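Local structure of avirulence protein AVRPPH3 (Pseudomonas syringae pv. phaseolicola, 1UKF) at residues T23-M28 and A133-C138; Q56-A61 and F75-A80; F87-E92 and N182-S187. The protein acts as a papain-like cysteine protease that cuts itself, is secreted to aid infection, and triggers a hypersensitive response in resistant bean and Arabidopsis plants. One frame throughout, in Å; residues are numbered along the deposited sequence.

Interaction 1: residues T23-M28 and A133-C138; sequences TEWLVM and AIACSC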
loop_
_atom_site.group_PDB
_atom_site.type_symbol
_atom_site.label_atom_id
_atom_site.label_comp_id
_atom_site.label_asym_id
_atom_site.label_seq_id
_atom_site.Cartn_x
_atom_site.Cartn_y
_atom_site.Cartn_z
ATOM N N THR A 23 1.711 1.332 -6.694
ATOM C CA THR A 23 1.047 2.307 -7.546
ATOM C C THR A 23 0.607 1.648 -8.854
ATOM O O THR A 23 -0.481 1.934 -9.357
ATOM C CB THR A 23 1.958 3.518 -7.823
ATOM O OG1 THR A 23 2.308 4.134 -6.576
ATOM C CG2 THR A 23 1.235 4.550 -8.679
ATOM N N GLU A 24 1.433 0.756 -9.399
ATOM C CA GLU A 24 1.065 0.053 -10.628
ATOM C C GLU A 24 -0.188 -0.781 -10.342
ATOM O O GLU A 24 -1.100 -0.844 -11.164
ATOM C CB GLU A 24 2.222 -0.842 -11.097
ATOM C CG GLU A 24 1.914 -1.760 -12.290
ATOM C CD GLU A 24 1.646 -1.020 -13.591
ATOM O OE1 GLU A 24 1.866 0.207 -13.663
ATOM O OE2 GLU A 24 1.220 -1.684 -14.562
ATOM N N TRP A 25 -0.243 -1.407 -9.170
ATOM C CA TRP A 25 -1.415 -2.202 -8.813
ATOM C C TRP A 25 -2.644 -1.293 -8.752
ATOM O O TRP A 25 -3.716 -1.665 -9.225
ATOM C CB TRP A 25 -1.218 -2.888 -7.456
ATOM C CG TRP A 25 -2.393 -3.736 -7.047
ATOM C CD1 TRP A 25 -2.633 -5.036 -7.396
ATOM C CD2 TRP A 25 -3.496 -3.329 -6.230
ATOM N NE1 TRP A 25 -3.817 -5.464 -6.844
ATOM C CE2 TRP A 25 -4.369 -4.437 -6.123
ATOM C CE3 TRP A 25 -3.835 -2.137 -5.576
ATOM C CZ2 TRP A 25 -5.556 -4.388 -5.385
ATOM C CZ3 TRP A 25 -5.013 -2.087 -4.843
ATOM C CH2 TRP A 25 -5.859 -3.207 -4.751
ATOM N N LEU A 26 -2.495 -0.103 -8.172
ATOM C CA LEU A 26 -3.617 0.825 -8.083
ATOM C C LEU A 26 -4.153 1.165 -9.467
ATOM O O LEU A 26 -5.368 1.226 -9.670
ATOM C CB LEU A 26 -3.201 2.116 -7.368
ATOM C CG LEU A 26 -3.125 2.071 -5.838
ATOM C CD1 LEU A 26 -2.569 3.386 -5.305
ATOM C CD2 LEU A 26 -4.514 1.813 -5.263
ATOM N N VAL A 27 -3.248 1.376 -10.418
ATOM C CA VAL A 27 -3.646 1.713 -11.779
ATOM C C VAL A 27 -4.484 0.620 -12.433
ATOM O O VAL A 27 -5.467 0.914 -13.112
ATOM C CB VAL A 27 -2.413 2.006 -12.663
ATOM C CG1 VAL A 27 -2.839 2.180 -14.121
ATOM C CG2 VAL A 27 -1.714 3.264 -12.168
ATOM N N MET A 28 -4.116 -0.641 -12.229
ATOM C CA MET A 28 -4.883 -1.719 -12.842
ATOM C C MET A 28 -5.547 -2.676 -11.853
ATOM O O MET A 28 -5.738 -3.856 -12.144
ATOM C CB MET A 28 -4.004 -2.491 -13.835
ATOM C CG MET A 28 -2.553 -2.679 -13.417
ATOM S SD MET A 28 -2.348 -3.710 -11.961
ATOM C CE MET A 28 -2.622 -5.338 -12.669
ATOM N N ALA A 133 5.606 0.221 1.383
ATOM C CA ALA A 133 4.371 0.667 0.767
ATOM C C ALA A 133 3.468 -0.463 0.303
ATOM O O ALA A 133 3.937 -1.476 -0.216
ATOM C CB ALA A 133 4.697 1.574 -0.404
ATOM N N ILE A 134 2.170 -0.278 0.516
ATOM C CA ILE A 134 1.153 -1.225 0.084
ATOM C C ILE A 134 0.025 -0.374 -0.493
ATOM O O ILE A 134 0.074 0.856 -0.436
ATOM C CB ILE A 134 0.628 -2.104 1.253
ATOM C CG1 ILE A 134 -0.044 -1.246 2.329
ATOM C CG2 ILE A 134 1.781 -2.908 1.842
ATOM C CD1 ILE A 134 -0.654 -2.048 3.467
ATOM N N ALA A 135 -0.989 -1.010 -1.064
ATOM C CA ALA A 135 -2.091 -0.255 -1.644
ATOM C C ALA A 135 -3.412 -0.962 -1.433
ATOM O O ALA A 135 -3.461 -2.157 -1.150
ATOM C CB ALA A 135 -1.849 -0.037 -3.142
ATOM N N CYS A 136 -4.497 -0.217 -1.564
ATOM C CA CYS A 136 -5.814 -0.809 -1.414
ATOM C C CYS A 136 -6.844 -0.022 -2.205
ATOM O O CYS A 136 -6.657 1.159 -2.505
ATOM C CB CYS A 136 -6.216 -0.907 0.067
ATOM S SG CYS A 136 -6.281 0.646 0.982
ATOM N N SER A 137 -7.922 -0.707 -2.566
ATOM C CA SER A 137 -9.001 -0.112 -3.333
ATOM C C SER A 137 -10.296 -0.759 -2.890
ATOM O O SER A 137 -10.382 -1.983 -2.769
ATOM C CB SER A 137 -8.781 -0.358 -4.824
ATOM O OG SER A 137 -9.863 0.148 -5.590
ATOM N N CYS A 138 -11.301 0.068 -2.638
ATOM C CA CYS A 138 -12.589 -0.433 -2.203
ATOM C C CYS A 138 -13.592 -0.224 -3.326
ATOM O O CYS A 138 -13.908 0.913 -3.687
ATOM C CB CYS A 138 -13.031 0.302 -0.937
ATOM S SG CYS A 138 -14.388 -0.481 -0.051
#
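W25 and L26 of the helix meet A135, C136 and S137 of the strand entirely by van der Waals contact. No hydrogen bond joins the two segments. The apolar part centres on A135, whose CB points at the helix and meets two neighbouring side chains there. L26 CG lies 3.7 Å from A135 CB, and W25 CE3 lies 3.8 Å from the same methyl. L26 CG is anti to its own carbonyl carbon (chi1 -79°), which sets it against A135 CB; CD2 goes on to the strand backbone.

The papain-like fold packs the helix that starts with the catalytic cysteine against an antiparallel sheet. This contact is part of that interface. Helix 18-27 begins at the active-site C18, and strand 130-139 carries the active-site H132 just before A133. The two short segments run almost the same way, 14° apart, with axes 7.9 Å apart at closest.

The second kind of contact is with the strand backbone. W25 CG is anti to its backbone N (chi1 -179°), and the six-membered end of the indole reaches the strand. CZ3 of W25 touches C136 CA at 3.7 Å. CH2 of W25 is 3.9 Å from S137 N, which lies at the ring edge near its plane. L26 CD2 rests against C136 O at 3.6 Å.

The polar end of the indole is used by other residues. NE1 of W25 is hydrogen-bonded to OE1 of E152, and the ring stacks with F146. M38 of helix 34-41 also touches W25.

Interaction 2: residues Q56-A61 and F75-A80; sequences QVYNDA and FTASTA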
loop_
_atom_site.group_PDB
_atom_site.type_symbol
_atom_site.label_atom_id
_atom_site.label_comp_id
_atom_site.label_asym_id
_atom_site.label_seq_id
_atom_site.Cartn_x
_atom_site.Cartn_y
_atom_site.Cartn_z
ATOM N N GLN A 56 11.090 4.491 -9.665
ATOM C CA GLN A 56 12.146 5.445 -9.976
ATOM C C GLN A 56 11.585 6.861 -9.857
ATOM O O GLN A 56 12.302 7.784 -9.473
ATOM C CB GLN A 56 12.701 5.205 -11.381
ATOM C CG GLN A 56 13.435 3.881 -11.533
ATOM C CD GLN A 56 14.345 3.867 -12.744
ATOM O OE1 GLN A 56 13.987 4.368 -13.808
ATOM N NE2 GLN A 56 15.527 3.284 -12.589
ATOM N N VAL A 57 10.307 7.034 -10.190
ATOM C CA VAL A 57 9.671 8.343 -10.056
ATOM C C VAL A 57 9.658 8.666 -8.559
ATOM O O VAL A 57 9.948 9.789 -8.153
ATOM C CB VAL A 57 8.222 8.328 -10.601
ATOM C CG1 VAL A 57 7.528 9.638 -10.267
ATOM C CG2 VAL A 57 8.234 8.116 -12.107
ATOM N N TYR A 58 9.316 7.671 -7.744
ATOM C CA TYR A 58 9.297 7.829 -6.293
ATOM C C TYR A 58 10.694 8.214 -5.791
ATOM O O TYR A 58 10.845 9.173 -5.031
ATOM C CB TYR A 58 8.857 6.518 -5.632
ATOM C CG TYR A 58 8.968 6.507 -4.125
ATOM C CD1 TYR A 58 7.953 7.026 -3.324
ATOM C CD2 TYR A 58 10.100 5.987 -3.501
ATOM C CE1 TYR A 58 8.062 7.027 -1.935
ATOM C CE2 TYR A 58 10.220 5.984 -2.115
ATOM C CZ TYR A 58 9.199 6.504 -1.339
ATOM O OH TYR A 58 9.321 6.507 0.035
ATOM N N ASN A 59 11.708 7.464 -6.221
ATOM C CA ASN A 59 13.087 7.728 -5.809
ATOM C C ASN A 59 13.574 9.100 -6.251
ATOM O O ASN A 59 14.263 9.786 -5.495
ATOM C CB ASN A 59 14.046 6.672 -6.364
ATOM C CG ASN A 59 13.908 5.333 -5.677
ATOM O OD1 ASN A 59 13.475 5.253 -4.529
ATOM N ND2 ASN A 59 14.301 4.271 -6.372
ATOM N N ASP A 60 13.237 9.492 -7.478
ATOM C CA ASP A 60 13.648 10.797 -7.995
ATOM C C ASP A 60 13.065 11.901 -7.125
ATOM O O ASP A 60 13.758 12.853 -6.766
ATOM C CB ASP A 60 13.167 10.994 -9.438
ATOM C CG ASP A 60 13.893 10.106 -10.431
ATOM O OD1 ASP A 60 14.913 9.489 -10.059
ATOM O OD2 ASP A 60 13.441 10.039 -11.594
ATOM N N ALA A 61 11.786 11.770 -6.789
ATOM C CA ALA A 61 11.123 12.770 -5.959
ATOM C C ALA A 61 11.694 12.780 -4.544
ATOM O O ALA A 61 11.833 13.841 -3.933
ATOM C CB ALA A 61 9.625 12.512 -5.916
ATOM N N PHE A 75 6.387 12.055 2.302
ATOM C CA PHE A 75 5.037 12.411 1.883
ATOM C C PHE A 75 5.145 12.985 0.476
ATOM O O PHE A 75 4.300 12.732 -0.376
ATOM C CB PHE A 75 4.425 13.467 2.814
ATOM C CG PHE A 75 3.862 12.909 4.094
ATOM C CD1 PHE A 75 3.092 13.714 4.927
ATOM C CD2 PHE A 75 4.102 11.589 4.474
ATOM C CE1 PHE A 75 2.570 13.218 6.118
ATOM C CE2 PHE A 75 3.583 11.084 5.667
ATOM C CZ PHE A 75 2.816 11.903 6.488
ATOM N N THR A 76 6.196 13.760 0.237
ATOM C CA THR A 76 6.413 14.366 -1.069
ATOM C C THR A 76 6.663 13.301 -2.136
ATOM O O THR A 76 6.096 13.359 -3.226
ATOM C CB THR A 76 7.604 15.344 -1.017
ATOM O OG1 THR A 76 7.283 16.428 -0.136
ATOM C CG2 THR A 76 7.920 15.892 -2.403
ATOM N N ALA A 77 7.505 12.322 -1.815
ATOM C CA ALA A 77 7.825 11.247 -2.750
ATOM C C ALA A 77 6.602 10.385 -3.069
ATOM O O ALA A 77 6.358 10.048 -4.228
ATOM C CB ALA A 77 8.948 10.384 -2.182
ATOM N N SER A 78 5.838 10.026 -2.042
ATOM C CA SER A 78 4.647 9.211 -2.243
ATOM C C SER A 78 3.626 9.967 -3.082
ATOM O O SER A 78 2.942 9.382 -3.924
ATOM C CB SER A 78 4.037 8.821 -0.896
ATOM O OG SER A 78 4.882 7.915 -0.214
ATOM N N THR A 79 3.521 11.271 -2.854
ATOM C CA THR A 79 2.588 12.087 -3.620
ATOM C C THR A 79 3.027 12.131 -5.084
ATOM O O THR A 79 2.201 12.063 -5.988
ATOM C CB THR A 79 2.521 13.527 -3.065
ATOM O OG1 THR A 79 2.040 13.492 -1.716
ATOM C CG2 THR A 79 1.585 14.388 -3.903
ATOM N N ALA A 80 4.332 12.229 -5.310
ATOM C CA ALA A 80 4.867 12.293 -6.664
ATOM C C ALA A 80 4.566 11.038 -7.475
ATOM O O ALA A 80 4.174 11.127 -8.638
ATOM C CB ALA A 80 6.376 12.536 -6.623
HETATM O O HOH W 1 6.567 7.070 1.788
#
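S78 OG is gripped by two polar partners, a water at 2.7 Å and the backbone O of F74. It also touches the Y58 ring, with Y58 CE1 3.7 Å from S78 OG, which lies close to the ring plane at the edge. The same water makes a weak hydrogen bond of 3.3 Å to Y58 OH. It bridges the two hydroxyls, weakly on the Y58 side; no direct hydrogen bond joins the two segments.

Most of the remaining contact is apolar. Y58 CG is anti to its backbone N (chi1 173°), and the ring lies beside A77 and S78. A77 CB sits over one face of the ring, 3.9 Å from the centroid. This is a CH-pi contact, and its closest atom is Y58 CE1 at 3.5 Å. F74 and V81 of the same helix also touch Y58.

Alanines also meet directly. A61 CB and A80 CB are 3.3 Å apart, unusually close for two methyl carbons. A61 CB also lies 3.9 Å from A77 CA. The segments form a close antiparallel helix pair, with axes crossing at 145° and 7.9 Å apart at their nearest.

Helices 46-67 and 73-84 follow each other in the chain and pack as a hairpin; the Y58 side chain is about 7 Å from that of the active-site C18. Small alanine side chains let the helices approach closely. The hold between the segments is mainly van der Waals, with a water bridge that is weak at Y58.

Interaction 3: residues F87-E92 and N182-S187; sequences FSLRRE and NEFRVS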
loop_
_atom_site.group_PDB
_atom_site.type_symbol
_atom_site.label_atom_id
_atom_site.label_comp_id
_atom_site.label_asym_id
_atom_site.label_seq_id
_atom_site.Cartn_x
_atom_site.Cartn_y
_atom_site.Cartn_z
ATOM N N PHE A 87 -3.227 10.104 -10.611
ATOM C CA PHE A 87 -4.072 10.318 -9.442
ATOM C C PHE A 87 -3.772 11.668 -8.816
ATOM O O PHE A 87 -2.784 12.320 -9.147
ATOM C CB PHE A 87 -3.823 9.268 -8.352
ATOM C CG PHE A 87 -4.078 7.853 -8.778
ATOM C CD1 PHE A 87 -3.015 6.999 -9.048
ATOM C CD2 PHE A 87 -5.376 7.360 -8.871
ATOM C CE1 PHE A 87 -3.235 5.670 -9.400
ATOM C CE2 PHE A 87 -5.608 6.028 -9.224
ATOM C CZ PHE A 87 -4.535 5.183 -9.487
ATOM N N SER A 88 -4.633 12.066 -7.888
ATOM C CA SER A 88 -4.456 13.304 -7.151
ATOM C C SER A 88 -4.792 13.003 -5.694
ATOM O O SER A 88 -5.627 12.144 -5.414
ATOM C CB SER A 88 -5.387 14.393 -7.691
ATOM O OG SER A 88 -6.741 13.990 -7.627
ATOM N N LEU A 89 -4.121 13.684 -4.770
ATOM C CA LEU A 89 -4.390 13.488 -3.348
ATOM C C LEU A 89 -5.730 14.120 -3.007
ATOM O O LEU A 89 -5.978 15.277 -3.346
ATOM C CB LEU A 89 -3.307 14.145 -2.488
ATOM C CG LEU A 89 -2.053 13.350 -2.137
ATOM C CD1 LEU A 89 -1.138 14.215 -1.286
ATOM C CD2 LEU A 89 -2.434 12.086 -1.379
ATOM N N ARG A 90 -6.589 13.364 -2.334
ATOM C CA ARG A 90 -7.906 13.860 -1.949
ATOM C C ARG A 90 -7.876 14.507 -0.571
ATOM O O ARG A 90 -8.715 15.348 -0.245
ATOM C CB ARG A 90 -8.924 12.716 -1.948
ATOM C CG ARG A 90 -9.280 12.170 -3.323
ATOM C CD ARG A 90 -10.017 13.201 -4.167
ATOM N NE ARG A 90 -9.142 14.284 -4.604
ATOM C CZ ARG A 90 -9.540 15.315 -5.343
ATOM N NH1 ARG A 90 -10.805 15.408 -5.729
ATOM N NH2 ARG A 90 -8.671 16.252 -5.697
ATOM N N ARG A 91 -6.906 14.108 0.241
ATOM C CA ARG A 91 -6.778 14.639 1.590
ATOM C C ARG A 91 -5.321 14.724 1.995
ATOM O O ARG A 91 -4.445 14.169 1.335
ATOM C CB ARG A 91 -7.493 13.728 2.592
ATOM C CG ARG A 91 -9.003 13.701 2.498
ATOM C CD ARG A 91 -9.620 14.955 3.094
ATOM N NE ARG A 91 -11.059 14.800 3.280
ATOM C CZ ARG A 91 -11.927 14.616 2.291
ATOM N NH1 ARG A 91 -11.505 14.567 1.035
ATOM N NH2 ARG A 91 -13.217 14.472 2.558
ATOM N N GLU A 92 -5.074 15.428 3.092
ATOM C CA GLU A 92 -3.732 15.556 3.631
ATOM C C GLU A 92 -3.372 14.150 4.097
ATOM O O GLU A 92 -4.221 13.443 4.638
ATOM C CB GLU A 92 -3.747 16.512 4.827
ATOM C CG GLU A 92 -2.433 16.628 5.577
ATOM C CD GLU A 92 -1.311 17.147 4.705
ATOM O OE1 GLU A 92 -1.553 18.097 3.933
ATOM O OE2 GLU A 92 -0.187 16.612 4.796
ATOM N N ASN A 182 0.853 5.517 7.321
ATOM C CA ASN A 182 0.518 6.772 6.662
ATOM C C ASN A 182 -0.454 6.451 5.537
ATOM O O ASN A 182 -0.247 5.504 4.777
ATOM C CB ASN A 182 1.756 7.446 6.070
ATOM C CG ASN A 182 2.821 7.713 7.101
ATOM O OD1 ASN A 182 2.590 8.410 8.089
ATOM N ND2 ASN A 182 4.002 7.161 6.875
ATOM N N GLU A 183 -1.511 7.243 5.432
ATOM C CA GLU A 183 -2.516 7.028 4.407
ATOM C C GLU A 183 -2.475 8.117 3.351
ATOM O O GLU A 183 -2.470 9.304 3.676
ATOM C CB GLU A 183 -3.916 7.018 5.025
ATOM C CG GLU A 183 -4.092 6.090 6.209
ATOM C CD GLU A 183 -5.433 6.290 6.888
ATOM O OE1 GLU A 183 -6.168 7.220 6.496
ATOM O OE2 GLU A 183 -5.754 5.523 7.815
ATOM N N PHE A 184 -2.440 7.705 2.090
ATOM C CA PHE A 184 -2.458 8.637 0.974
ATOM C C PHE A 184 -3.725 8.317 0.193
ATOM O O PHE A 184 -3.762 7.363 -0.588
ATOM C CB PHE A 184 -1.219 8.464 0.094
ATOM C CG PHE A 184 0.068 8.743 0.812
ATOM C CD1 PHE A 184 0.756 7.722 1.463
ATOM C CD2 PHE A 184 0.571 10.039 0.883
ATOM C CE1 PHE A 184 1.927 7.990 2.176
ATOM C CE2 PHE A 184 1.737 10.315 1.594
ATOM C CZ PHE A 184 2.414 9.290 2.241
ATOM N N ARG A 185 -4.768 9.103 0.437
ATOM C CA ARG A 185 -6.055 8.918 -0.223
ATOM C C ARG A 185 -5.989 9.543 -1.606
ATOM O O ARG A 185 -5.749 10.743 -1.743
ATOM C CB ARG A 185 -7.158 9.571 0.606
ATOM C CG ARG A 185 -8.558 9.349 0.072
ATOM C CD ARG A 185 -9.570 9.963 1.017
ATOM N NE ARG A 185 -10.905 10.030 0.434
ATOM C CZ ARG A 185 -11.959 10.549 1.055
ATOM N NH1 ARG A 185 -11.831 11.043 2.279
ATOM N NH2 ARG A 185 -13.139 10.581 0.451
ATOM N N VAL A 186 -6.209 8.726 -2.631
ATOM C CA VAL A 186 -6.123 9.201 -4.004
ATOM C C VAL A 186 -7.371 8.923 -4.835
ATOM O O VAL A 186 -8.183 8.063 -4.497
ATOM C CB VAL A 186 -4.907 8.559 -4.715
ATOM C CG1 VAL A 186 -3.650 8.779 -3.883
ATOM C CG2 VAL A 186 -5.146 7.068 -4.928
ATOM N N SER A 187 -7.506 9.672 -5.924
ATOM C CA SER A 187 -8.621 9.522 -6.849
ATOM C C SER A 187 -8.091 9.921 -8.223
ATOM O O SER A 187 -7.167 10.730 -8.323
ATOM C CB SER A 187 -9.781 10.436 -6.453
ATOM O OG SER A 187 -9.447 11.796 -6.652
HETATM O O HOH W 2 -4.297 11.462 1.881
#
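S88 and S187 face each other as an antiparallel hydrogen-bonded pair. S88 N donates to S187 O at 2.9 Å, and S187 N returns a bond to S88 O at 3.1 Å. L89 and V186 follow as a non-hydrogen-bonded pair. R90 N then donates to R185 O at 2.8 Å in a nearly straight bond (175° at the hydrogen). Beyond it a water takes over, accepting from R185 N and donating to R91 O, with a weak further bond to E183 O.

Apolar contacts come next. The F87 side chain crosses that of V186, whose CG2 lies over one face of the ring. L89 CD2 lies beside F184 CB at 4.1 Å, near the plane of the F184 ring at its edge. The extended R185 chain passes R90, with R185 CG 3.9 Å from R90 CB.

The like-charged guanidinium groups of R91 and R185 lie close, face over face. R185 NH1 sits 3.5 Å above the centre of the R91 group, and the planes are 27° apart. R91 NH1 donates to R90 O at 3.2 Å from above the carbonyl plane, which helps fix the group. R118 also lies close to R185, so like charges gather here.

The pairing adds strand 88-97 to strand 178-187 as the outermost strand on one side of the antiparallel papain-like sheet.

Overall arrangement
All three contacts belong to one protease fold, and interactions 1 and 3 reach the same sheet. Their centres are about 12 Å apart. F87 joins them, with its CZ 4.0 Å from L26 CB. Interaction 2 touches interaction 3 through F184, whose CZ is 3.6 Å from S78 CB. Interactions 1 and 2 do not touch; their nearest atoms are about 6 Å apart. The active site, C18, H132 and D147, lies near interactions 1 and 2. The side chain of A135 is about 8 Å from that of D147, and the side chain of Y58 is about 9 Å from that of H132. Interaction 3 is more distant, with the side chain of F184 about 11 Å from those of C18 and H132.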